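Local coordinates for protein telethonin (Homo sapiens, PDB 1YA5) that caps titin at the sarcomeric Z-disk, mediating the antiparallel assembly of two titin molecules and regulating muscle assembly, at residues Trp25-Leu30 with Leu60-Pro65; Arg33-Ser38 with Gln54-Val59; Trp66-Met71 with Glu80-Tyr85. The protein carries 4 engineered substitutions. All blocks are in the same frame, centred on the assembly; numbering follows the deposited sequence.

In the fold
All three contacts belong to one antiparallel sheet of telethonin. Contacts 1 and 2 both use strand 49-62, with centres about 21 Å apart, and touch where L30 meets V59. Contact 1 is buried: regular backbone pairing of strands 19-33 and 49-62, an arginine on a carbonyl and a proline on a tryptophan face. Contact 2 lies at the surface, where a turn is tied to the same strand by less regular, partly weak bonds and by charged groups with outside partners. Contact 3, partly buried, is the hairpin of strands 68-73 and 78-82; it joins contact 1 through 60-62 with 69-71, mixing sulfur and apolar packing with a salt bridge.

Contact 1 of 3, residues Trp25-Leu30 with Leu60-Pro65; sequences WKDLTL and LVQRSP
R63 leaves strand 49-62 just where its regular pairing with strand 19-33 ends, and its side chain folds back along the neighbour. From CB the chain starts in the crowded position between backbone N and carbonyl carbon (chi1 57°), which sets CG 3.2 Å from K26 O; CD stays near that same oxygen, and the bend at chi3 turns the guanidinium edge to it. NH1 donates to K26 O at 2.9 Å, the acceptor nearly in the guanidinium plane but the donor above the carbonyl plane, off its lone pairs. NH2 ends 3.6 Å from T29 CG2, while NE makes a weak hydrogen bond to a polar side chain of another protein's chain. The backbone N of R63 bonds D27 O almost along the C=O axis, at 2.8 Å.

Further on the strands are regular: T29 N to V61 O and V61 N to T29 O (2.9 Å, 178° at the hydrogen) form an antiparallel hydrogen-bonded pair. L28 CD1 lies against L60 CD2 on the other sheet face. Opposite L6 of strand 4-14, D27 and L28 form a classic beta bulge. Beyond R63, away from this pairing, P65 CG sits over one face of the W25 ring, 3.9 Å from the six-membered centroid, a CH-pi contact. The dipole of K26 O would probably offset part of the buried guanidinium's charge, which would in turn polarise the carbonyl.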
loop_
_atom_site.group_PDB
_atom_site.type_symbol
_atom_site.label_atom_id
_atom_site.label_comp_id
_atom_site.label_asym_id
_atom_site.label_seq_id
_atom_site.Cartn_x
_atom_site.Cartn_y
_atom_site.Cartn_z
ATOM N N TRP C 25 12.811 -10.925 4.697
ATOM C CA TRP C 25 11.634 -10.308 5.290
ATOM C C TRP C 25 10.468 -9.936 4.368
ATOM O O TRP C 25 10.620 -9.590 3.195
ATOM C CB TRP C 25 12.022 -9.119 6.150
ATOM C CG TRP C 25 12.527 -7.946 5.389
ATOM C CD1 TRP C 25 11.830 -6.827 5.052
ATOM C CD2 TRP C 25 13.855 -7.760 4.893
ATOM N NE1 TRP C 25 12.644 -5.939 4.388
ATOM C CE2 TRP C 25 13.895 -6.485 4.275
ATOM C CE3 TRP C 25 15.021 -8.543 4.919
ATOM C CZ2 TRP C 25 15.059 -5.967 3.696
ATOM C CZ3 TRP C 25 16.176 -8.031 4.331
ATOM C CH2 TRP C 25 16.186 -6.752 3.731
ATOM N N LYS C 26 9.263 -10.005 4.945
ATOM C CA LYS C 26 8.042 -9.547 4.307
ATOM C C LYS C 26 8.186 -8.060 4.132
ATOM O O LYS C 26 8.126 -7.329 5.110
ATOM C CB LYS C 26 6.848 -9.849 5.198
ATOM C CG LYS C 26 6.546 -11.326 5.316
ATOM C CD LYS C 26 5.397 -11.575 6.294
ATOM C CE LYS C 26 4.604 -12.837 5.937
ATOM N NZ LYS C 26 5.260 -14.051 6.479
ATOM N N ASP C 27 8.407 -7.599 2.907
ATOM C CA ASP C 27 8.793 -6.195 2.698
ATOM C C ASP C 27 7.598 -5.329 2.356
ATOM O O ASP C 27 7.311 -4.349 3.047
ATOM C CB ASP C 27 9.840 -6.096 1.590
ATOM C CG ASP C 27 10.172 -4.659 1.204
ATOM O OD1 ASP C 27 9.356 -3.744 1.463
ATOM O OD2 ASP C 27 11.248 -4.432 0.627
ATOM N N LEU C 28 6.925 -5.697 1.281
ATOM C CA LEU C 28 5.798 -4.943 0.767
ATOM C C LEU C 28 4.622 -5.872 0.728
ATOM O O LEU C 28 4.752 -7.034 0.345
ATOM C CB LEU C 28 6.087 -4.476 -0.652
ATOM C CG LEU C 28 5.395 -3.235 -1.212
ATOM C CD1 LEU C 28 5.070 -2.304 -0.090
ATOM C CD2 LEU C 28 6.311 -2.527 -2.184
ATOM N N THR C 29 3.468 -5.359 1.123
ATOM C CA THR C 29 2.242 -6.112 1.006
ATOM C C THR C 29 1.191 -5.261 0.284
ATOM O O THR C 29 0.995 -4.114 0.633
ATOM C CB THR C 29 1.748 -6.478 2.378
ATOM O OG1 THR C 29 0.723 -7.475 2.260
ATOM C CG2 THR C 29 1.165 -5.245 3.030
ATOM N N LEU C 30 0.539 -5.837 -0.731
ATOM C CA LEU C 30 -0.450 -5.126 -1.552
ATOM C C LEU C 30 -1.774 -5.833 -1.516
ATOM O O LEU C 30 -1.861 -7.014 -1.861
ATOM C CB LEU C 30 -0.001 -5.083 -3.008
ATOM C CG LEU C 30 -0.708 -4.049 -3.888
ATOM C CD1 LEU C 30 -0.082 -2.622 -3.717
ATOM C CD2 LEU C 30 -0.655 -4.486 -5.338
ATOM N N LEU C 60 -1.283 -0.286 0.175
ATOM C CA LEU C 60 0.098 -0.652 0.210
ATOM C C LEU C 60 0.614 -0.510 1.607
ATOM O O LEU C 60 0.487 0.552 2.230
ATOM C CB LEU C 60 0.888 0.250 -0.725
ATOM C CG LEU C 60 2.343 -0.137 -0.974
ATOM C CD1 LEU C 60 2.563 -0.057 -2.446
ATOM C CD2 LEU C 60 3.325 0.788 -0.211
ATOM N N VAL C 61 1.176 -1.598 2.113
ATOM C CA VAL C 61 1.917 -1.573 3.369
ATOM C C VAL C 61 3.302 -2.105 3.079
ATOM O O VAL C 61 3.445 -3.210 2.535
ATOM C CB VAL C 61 1.271 -2.432 4.482
ATOM C CG1 VAL C 61 2.041 -2.258 5.821
ATOM C CG2 VAL C 61 -0.207 -2.086 4.645
ATOM N N GLN C 62 4.298 -1.289 3.425
ATOM C CA GLN C 62 5.710 -1.626 3.326
ATOM C C GLN C 62 6.433 -1.422 4.676
ATOM O O GLN C 62 6.219 -0.432 5.361
ATOM C CB GLN C 62 6.342 -0.731 2.276
ATOM C CG GLN C 62 7.811 -0.569 2.411
ATOM C CD GLN C 62 8.452 -0.274 1.099
ATOM O OE1 GLN C 62 8.858 -1.191 0.370
ATOM N NE2 GLN C 62 8.558 1.023 0.767
ATOM N N ARG C 63 7.288 -2.372 5.042
ATOM C CA ARG C 63 8.054 -2.314 6.300
ATOM C C ARG C 63 9.525 -2.610 6.060
ATOM O O ARG C 63 9.937 -3.021 4.963
ATOM C CB ARG C 63 7.495 -3.311 7.329
ATOM C CG ARG C 63 7.478 -4.748 6.844
ATOM C CD ARG C 63 6.539 -5.657 7.685
ATOM N NE ARG C 63 5.122 -5.513 7.339
ATOM C CZ ARG C 63 4.639 -5.728 6.119
ATOM N NH1 ARG C 63 5.462 -6.091 5.156
ATOM N NH2 ARG C 63 3.350 -5.578 5.841
ATOM N N SER C 64 10.336 -2.395 7.082
ATOM C CA SER C 64 11.762 -2.589 6.906
ATOM C C SER C 64 12.455 -2.999 8.189
ATOM O O SER C 64 11.873 -2.945 9.284
ATOM C CB SER C 64 12.411 -1.351 6.297
ATOM O OG SER C 64 12.328 -0.232 7.162
ATOM N N PRO C 65 13.711 -3.437 8.056
ATOM C CA PRO C 65 14.525 -3.726 9.225
ATOM C C PRO C 65 14.921 -2.443 9.948
ATOM O O PRO C 65 14.986 -2.452 11.162
ATOM C CB PRO C 65 15.757 -4.420 8.648
ATOM C CG PRO C 65 15.438 -4.712 7.236
ATOM C CD PRO C 65 14.425 -3.705 6.796
#

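Contact 2 of 3, residues Arg33-Ser38 with Gln54-Val59; sequences RPEEGS and QGQSQV. Engineered in segment 33-38: S38 (natural residue Cys). Engineered in segment 54-59: S57 (natural residue Cys). With SO4 (sulfate ion), chain H; SO4 (sulfate ion), chain G.
R33 opens a turn that leads from strand 19-33 to strand 39-44 and packs on strand 49-62 of the same antiparallel sheet. Its backbone N bonds O of the engineered S57 at 2.9 Å, nearly along the C=O axis (C=O...N 165°). The side chain, bent at chi2 and chi3, lays CG 3.5 Å from V59 CG1 and then leads its guanidinium away; NE forms a salt bridge with an acidic side chain on a chain of another protein, and NH2 reaches O4 of a sulfate, probably from the crystallisation liquor. An alanine here would remove the methylenes on V59 and the charge in that salt bridge, and would probably loosen the interface to the other chain.

P34 turns away from the strand, and residues 35-37 take helical angles. E35 crosses Q54 at about a right angle, with carboxylate and amide planes 85° apart; Q54 NE2 makes a long hydrogen bond (3.3 Å) to E35 OE1, an oxygen less surely placed, which also salt-bridges a basic side chain on a second such chain. On the other side of E35, CG lies 3.7 Å from Q56 CG. E36 runs alongside Q54. Beyond G37 the chain returns at the engineered S38. Q54 and G55 pair with a strand of that second chain, continuing the sheet across the interface. G55 N donates to S38 O at 3.2 Å, in the carbonyl plane.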
loop_
_atom_site.group_PDB
_atom_site.type_symbol
_atom_site.label_atom_id
_atom_site.label_comp_id
_atom_site.label_asym_id
_atom_site.label_seq_id
_atom_site.Cartn_x
_atom_site.Cartn_y
_atom_site.Cartn_z
ATOM N N ARG C 33 -9.182 -3.818 -1.883
ATOM C CA ARG C 33 -10.395 -3.636 -1.096
ATOM C C ARG C 33 -11.621 -3.648 -1.992
ATOM O O ARG C 33 -11.629 -3.023 -3.052
ATOM C CB ARG C 33 -10.353 -2.333 -0.305
ATOM C CG ARG C 33 -9.029 -2.052 0.369
ATOM C CD ARG C 33 -8.843 -2.912 1.593
ATOM N NE ARG C 33 -10.042 -2.929 2.425
ATOM C CZ ARG C 33 -10.442 -3.982 3.125
ATOM N NH1 ARG C 33 -9.738 -5.104 3.083
ATOM N NH2 ARG C 33 -11.542 -3.921 3.857
ATOM N N PRO C 34 -12.673 -4.355 -1.565
ATOM C CA PRO C 34 -13.904 -4.453 -2.355
ATOM C C PRO C 34 -14.409 -3.082 -2.786
ATOM O O PRO C 34 -14.031 -2.059 -2.212
ATOM C CB PRO C 34 -14.901 -5.078 -1.376
ATOM C CG PRO C 34 -14.238 -4.954 -0.001
ATOM C CD PRO C 34 -12.782 -5.078 -0.291
ATOM N N GLU C 35 -15.272 -3.076 -3.790
ATOM C CA GLU C 35 -15.785 -1.841 -4.352
ATOM C C GLU C 35 -16.712 -1.123 -3.370
ATOM O O GLU C 35 -16.684 0.106 -3.267
ATOM C CB GLU C 35 -16.521 -2.140 -5.660
ATOM C CG GLU C 35 -15.859 -3.221 -6.493
ATOM C CD GLU C 35 -16.356 -3.249 -7.925
ATOM O OE1 GLU C 35 -17.593 -3.116 -8.127
ATOM O OE2 GLU C 35 -15.503 -3.417 -8.838
ATOM N N GLU C 36 -17.535 -1.893 -2.658
ATOM C CA GLU C 36 -18.370 -1.357 -1.578
ATOM C C GLU C 36 -17.504 -0.601 -0.596
ATOM O O GLU C 36 -17.989 0.263 0.113
ATOM C CB GLU C 36 -19.092 -2.469 -0.816
ATOM C CG GLU C 36 -19.783 -3.499 -1.693
ATOM C CD GLU C 36 -18.805 -4.234 -2.610
ATOM O OE1 GLU C 36 -17.579 -4.260 -2.308
ATOM O OE2 GLU C 36 -19.273 -4.786 -3.639
ATOM N N GLY C 37 -16.222 -0.938 -0.552
ATOM C CA GLY C 37 -15.317 -0.293 0.373
ATOM C C GLY C 37 -15.317 1.213 0.232
ATOM O O GLY C 37 -15.173 1.929 1.215
ATOM N N SER C 38 -15.466 1.706 -0.990
ATOM C CA SER C 38 -15.601 3.144 -1.172
ATOM C C SER C 38 -16.587 3.528 -2.270
ATOM O O SER C 38 -16.356 3.317 -3.456
ATOM C CB SER C 38 -14.250 3.831 -1.335
ATOM O OG SER C 38 -13.641 3.422 -2.531
ATOM N N GLN C 54 -19.204 2.739 -7.095
ATOM C CA GLN C 54 -18.363 1.989 -6.189
ATOM C C GLN C 54 -17.069 1.641 -6.903
ATOM O O GLN C 54 -17.063 1.443 -8.099
ATOM C CB GLN C 54 -19.088 0.750 -5.608
ATOM C CG GLN C 54 -19.857 -0.131 -6.577
ATOM C CD GLN C 54 -20.480 -1.341 -5.886
ATOM O OE1 GLN C 54 -21.078 -1.210 -4.821
ATOM N NE2 GLN C 54 -20.336 -2.520 -6.486
ATOM N N GLY C 55 -15.963 1.614 -6.174
ATOM C CA GLY C 55 -14.663 1.332 -6.785
ATOM C C GLY C 55 -13.639 0.706 -5.852
ATOM O O GLY C 55 -13.494 1.124 -4.699
ATOM N N GLN C 56 -12.916 -0.290 -6.357
ATOM C CA GLN C 56 -11.812 -0.867 -5.614
ATOM C C GLN C 56 -10.726 0.140 -5.338
ATOM O O GLN C 56 -10.521 1.105 -6.095
ATOM C CB GLN C 56 -11.204 -2.001 -6.383
ATOM C CG GLN C 56 -12.221 -3.021 -6.813
ATOM C CD GLN C 56 -11.577 -4.285 -7.211
ATOM O OE1 GLN C 56 -10.581 -4.276 -7.923
ATOM N NE2 GLN C 56 -12.108 -5.392 -6.735
ATOM N N SER C 57 -10.024 -0.083 -4.238
ATOM C CA SER C 57 -8.762 0.589 -4.031
ATOM C C SER C 57 -7.740 -0.427 -3.539
ATOM O O SER C 57 -8.084 -1.370 -2.854
ATOM C CB SER C 57 -8.918 1.769 -3.085
ATOM O OG SER C 57 -8.872 1.322 -1.756
ATOM N N GLN C 58 -6.494 -0.238 -3.939
ATOM C CA GLN C 58 -5.402 -1.132 -3.590
ATOM C C GLN C 58 -4.564 -0.433 -2.528
ATOM O O GLN C 58 -4.065 0.671 -2.745
ATOM C CB GLN C 58 -4.527 -1.410 -4.825
ATOM C CG GLN C 58 -5.222 -2.143 -5.998
ATOM C CD GLN C 58 -4.554 -1.859 -7.356
ATOM O OE1 GLN C 58 -3.953 -2.747 -7.956
ATOM N NE2 GLN C 58 -4.662 -0.613 -7.833
ATOM N N VAL C 59 -4.419 -1.078 -1.381
ATOM C CA VAL C 59 -3.602 -0.523 -0.330
ATOM C C VAL C 59 -2.224 -1.140 -0.193
ATOM O O VAL C 59 -2.015 -2.332 -0.430
ATOM C CB VAL C 59 -4.327 -0.400 1.026
ATOM C CG1 VAL C 59 -5.723 -1.031 0.984
ATOM C CG2 VAL C 59 -3.479 -0.948 2.145
HETATM S S SO4 H . -15.482 -6.806 -5.876
HETATM O O1 SO4 H . -16.762 -6.181 -5.551
HETATM O O2 SO4 H . -14.584 -6.675 -4.735
HETATM O O3 SO4 H . -14.903 -6.150 -7.041
HETATM O O4 SO4 H . -15.690 -8.222 -6.171
HETATM S S SO4 G . -10.633 -5.792 7.283
HETATM O O1 SO4 G . -10.988 -6.544 8.489
HETATM O O2 SO4 G . -9.822 -4.626 7.648
HETATM O O3 SO4 G . -9.854 -6.641 6.378
HETATM O O4 SO4 G . -11.853 -5.365 6.592
#

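Contact 3 of 3, residues Trp66-Met71 with Glu80-Tyr85; sequences WLMMRM and EYQLPY
Three backbone hydrogen bonds form the inner layer. L83 N reaches L67 O at 2.6 Å, nearly along the C=O axis, while M69 and Y81 exchange both of theirs: M69 N to Y81 O in the carbonyl plane, and Y81 N to M69 O at 2.8 Å with the donor 32° out of the M69 carbonyl plane. Side chains follow on the two sheet faces. On the face of M69 and Y81, M71 CG starts in the crowded position (chi1 70°) and the chain bends at chi3, placing SD 3.9 Å from Y81 CE1; this Met-aromatic contact is oblique, the sulfur 4.9 Å from the ring centroid. M69 SD packs on L83 CD1, and L67 CB on L83 CB.

These pairs build the beta hairpin of strands 68-73 and 78-82. On its other face R70, bent at chi2 and chi3, presents NE to E80 OE1 at 3.3 Å in a salt bridge, with guanidinium and carboxylate planes 82° apart. M68 CE comes 3.4 Å from Q82 OE1. Farther out, R70 bonds by its backbone to Q62 of strand 49-62, and M69 packs on V61. S64 OG holds M68 O, and Y81 OH makes a weak hydrogen bond to the backbone of another protein's chain.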
loop_
_atom_site.group_PDB
_atom_site.type_symbol
_atom_site.label_atom_id
_atom_site.label_comp_id
_atom_site.label_asym_id
_atom_site.label_seq_id
_atom_site.Cartn_x
_atom_site.Cartn_y
_atom_site.Cartn_z
ATOM N N TRP C 66 15.190 -1.349 9.251
ATOM C CA TRP C 66 15.532 -0.141 10.008
ATOM C C TRP C 66 14.321 0.657 10.526
ATOM O O TRP C 66 14.394 1.875 10.657
ATOM C CB TRP C 66 16.476 0.762 9.229
ATOM C CG TRP C 66 16.044 1.062 7.837
ATOM C CD1 TRP C 66 15.585 2.253 7.362
ATOM C CD2 TRP C 66 16.040 0.161 6.719
ATOM N NE1 TRP C 66 15.310 2.159 6.024
ATOM C CE2 TRP C 66 15.567 0.883 5.602
ATOM C CE3 TRP C 66 16.387 -1.183 6.554
ATOM C CZ2 TRP C 66 15.449 0.311 4.330
ATOM C CZ3 TRP C 66 16.262 -1.757 5.294
ATOM C CH2 TRP C 66 15.797 -1.008 4.197
ATOM N N LEU C 67 13.211 -0.037 10.792
ATOM C CA LEU C 67 12.067 0.519 11.529
ATOM C C LEU C 67 11.365 1.718 10.858
ATOM O O LEU C 67 10.858 2.639 11.521
ATOM C CB LEU C 67 12.483 0.840 12.961
ATOM C CG LEU C 67 12.968 -0.346 13.801
ATOM C CD1 LEU C 67 13.822 0.118 14.965
ATOM C CD2 LEU C 67 11.792 -1.179 14.314
ATOM N N MET C 68 11.336 1.691 9.530
ATOM C CA MET C 68 10.613 2.664 8.754
ATOM C C MET C 68 9.449 1.945 8.071
ATOM O O MET C 68 9.643 0.944 7.337
ATOM C CB MET C 68 11.541 3.224 7.707
ATOM C CG MET C 68 11.618 4.729 7.734
ATOM S SD MET C 68 13.291 5.320 7.422
ATOM C CE MET C 68 14.130 4.577 8.770
ATOM N N MET C 69 8.237 2.431 8.320
ATOM C CA MET C 69 7.093 1.930 7.595
ATOM C C MET C 69 6.618 2.921 6.551
ATOM O O MET C 69 6.823 4.153 6.645
ATOM C CB MET C 69 5.955 1.584 8.538
ATOM C CG MET C 69 6.022 0.184 9.019
ATOM S SD MET C 69 4.607 -0.277 9.969
ATOM C CE MET C 69 3.900 -1.479 8.822
ATOM N N ARG C 70 5.955 2.361 5.560
ATOM C CA ARG C 70 5.480 3.126 4.440
ATOM C C ARG C 70 4.144 2.499 4.075
ATOM O O ARG C 70 4.029 1.267 3.976
ATOM C CB ARG C 70 6.499 3.012 3.323
ATOM C CG ARG C 70 6.227 3.841 2.144
ATOM C CD ARG C 70 7.101 5.080 2.137
ATOM N NE ARG C 70 8.495 4.762 1.868
ATOM C CZ ARG C 70 9.070 4.858 0.679
ATOM N NH1 ARG C 70 8.366 5.266 -0.382
ATOM N NH2 ARG C 70 10.357 4.542 0.551
ATOM N N MET C 71 3.119 3.332 3.951
ATOM C CA MET C 71 1.781 2.859 3.569
ATOM C C MET C 71 0.918 3.926 2.930
ATOM O O MET C 71 1.172 5.148 3.046
ATOM C CB MET C 71 1.039 2.253 4.752
ATOM C CG MET C 71 0.620 3.234 5.806
ATOM S SD MET C 71 0.318 2.530 7.434
ATOM C CE MET C 71 1.923 1.834 7.886
ATOM N N GLU C 80 4.888 7.872 5.536
ATOM C CA GLU C 80 6.028 7.227 6.149
ATOM C C GLU C 80 6.084 7.431 7.663
ATOM O O GLU C 80 5.922 8.545 8.167
ATOM C CB GLU C 80 7.304 7.722 5.488
ATOM C CG GLU C 80 8.569 7.013 5.935
ATOM C CD GLU C 80 9.768 7.370 5.068
ATOM O OE1 GLU C 80 10.104 6.534 4.189
ATOM O OE2 GLU C 80 10.375 8.465 5.261
ATOM N N TYR C 81 6.333 6.349 8.388
ATOM C CA TYR C 81 6.389 6.388 9.839
ATOM C C TYR C 81 7.734 5.895 10.355
ATOM O O TYR C 81 8.322 4.987 9.789
ATOM C CB TYR C 81 5.281 5.520 10.421
ATOM C CG TYR C 81 3.883 5.928 10.003
ATOM C CD1 TYR C 81 3.342 5.510 8.792
ATOM C CD2 TYR C 81 3.091 6.699 10.837
ATOM C CE1 TYR C 81 2.058 5.865 8.425
ATOM C CE2 TYR C 81 1.822 7.054 10.480
ATOM C CZ TYR C 81 1.302 6.646 9.280
ATOM O OH TYR C 81 0.022 7.038 8.931
ATOM N N GLN C 82 8.217 6.489 11.438
ATOM C CA GLN C 82 9.419 5.998 12.086
ATOM C C GLN C 82 9.091 5.175 13.323
ATOM O O GLN C 82 8.556 5.713 14.263
ATOM C CB GLN C 82 10.278 7.171 12.498
ATOM C CG GLN C 82 11.508 6.745 13.289
ATOM C CD GLN C 82 12.476 5.976 12.423
ATOM O OE1 GLN C 82 12.810 6.420 11.316
ATOM N NE2 GLN C 82 12.914 4.805 12.901
ATOM N N LEU C 83 9.426 3.886 13.333
ATOM C CA LEU C 83 9.033 2.999 14.427
ATOM C C LEU C 83 10.065 2.936 15.531
ATOM O O LEU C 83 11.247 3.121 15.278
ATOM C CB LEU C 83 8.816 1.581 13.925
ATOM C CG LEU C 83 7.877 1.361 12.750
ATOM C CD1 LEU C 83 7.292 -0.064 12.802
ATOM C CD2 LEU C 83 6.798 2.411 12.864
ATOM N N PRO C 84 9.620 2.675 16.774
ATOM C CA PRO C 84 8.213 2.674 17.219
ATOM C C PRO C 84 7.600 4.059 17.188
ATOM O O PRO C 84 8.277 5.028 17.501
ATOM C CB PRO C 84 8.320 2.210 18.668
ATOM C CG PRO C 84 9.712 2.597 19.076
ATOM C CD PRO C 84 10.533 2.297 17.870
ATOM N N TYR C 85 6.328 4.112 16.799
ATOM C CA TYR C 85 5.665 5.386 16.598
ATOM C C TYR C 85 5.719 6.207 17.866
ATOM O O TYR C 85 5.438 5.711 18.963
ATOM C CB TYR C 85 4.213 5.208 16.139
ATOM C CG TYR C 85 3.595 6.502 15.645
ATOM C CD1 TYR C 85 3.999 7.072 14.444
ATOM C CD2 TYR C 85 2.633 7.165 16.388
ATOM C CE1 TYR C 85 3.461 8.264 13.998
ATOM C CE2 TYR C 85 2.087 8.362 15.951
ATOM C CZ TYR C 85 2.504 8.910 14.757
ATOM O OH TYR C 85 1.952 10.100 14.316
#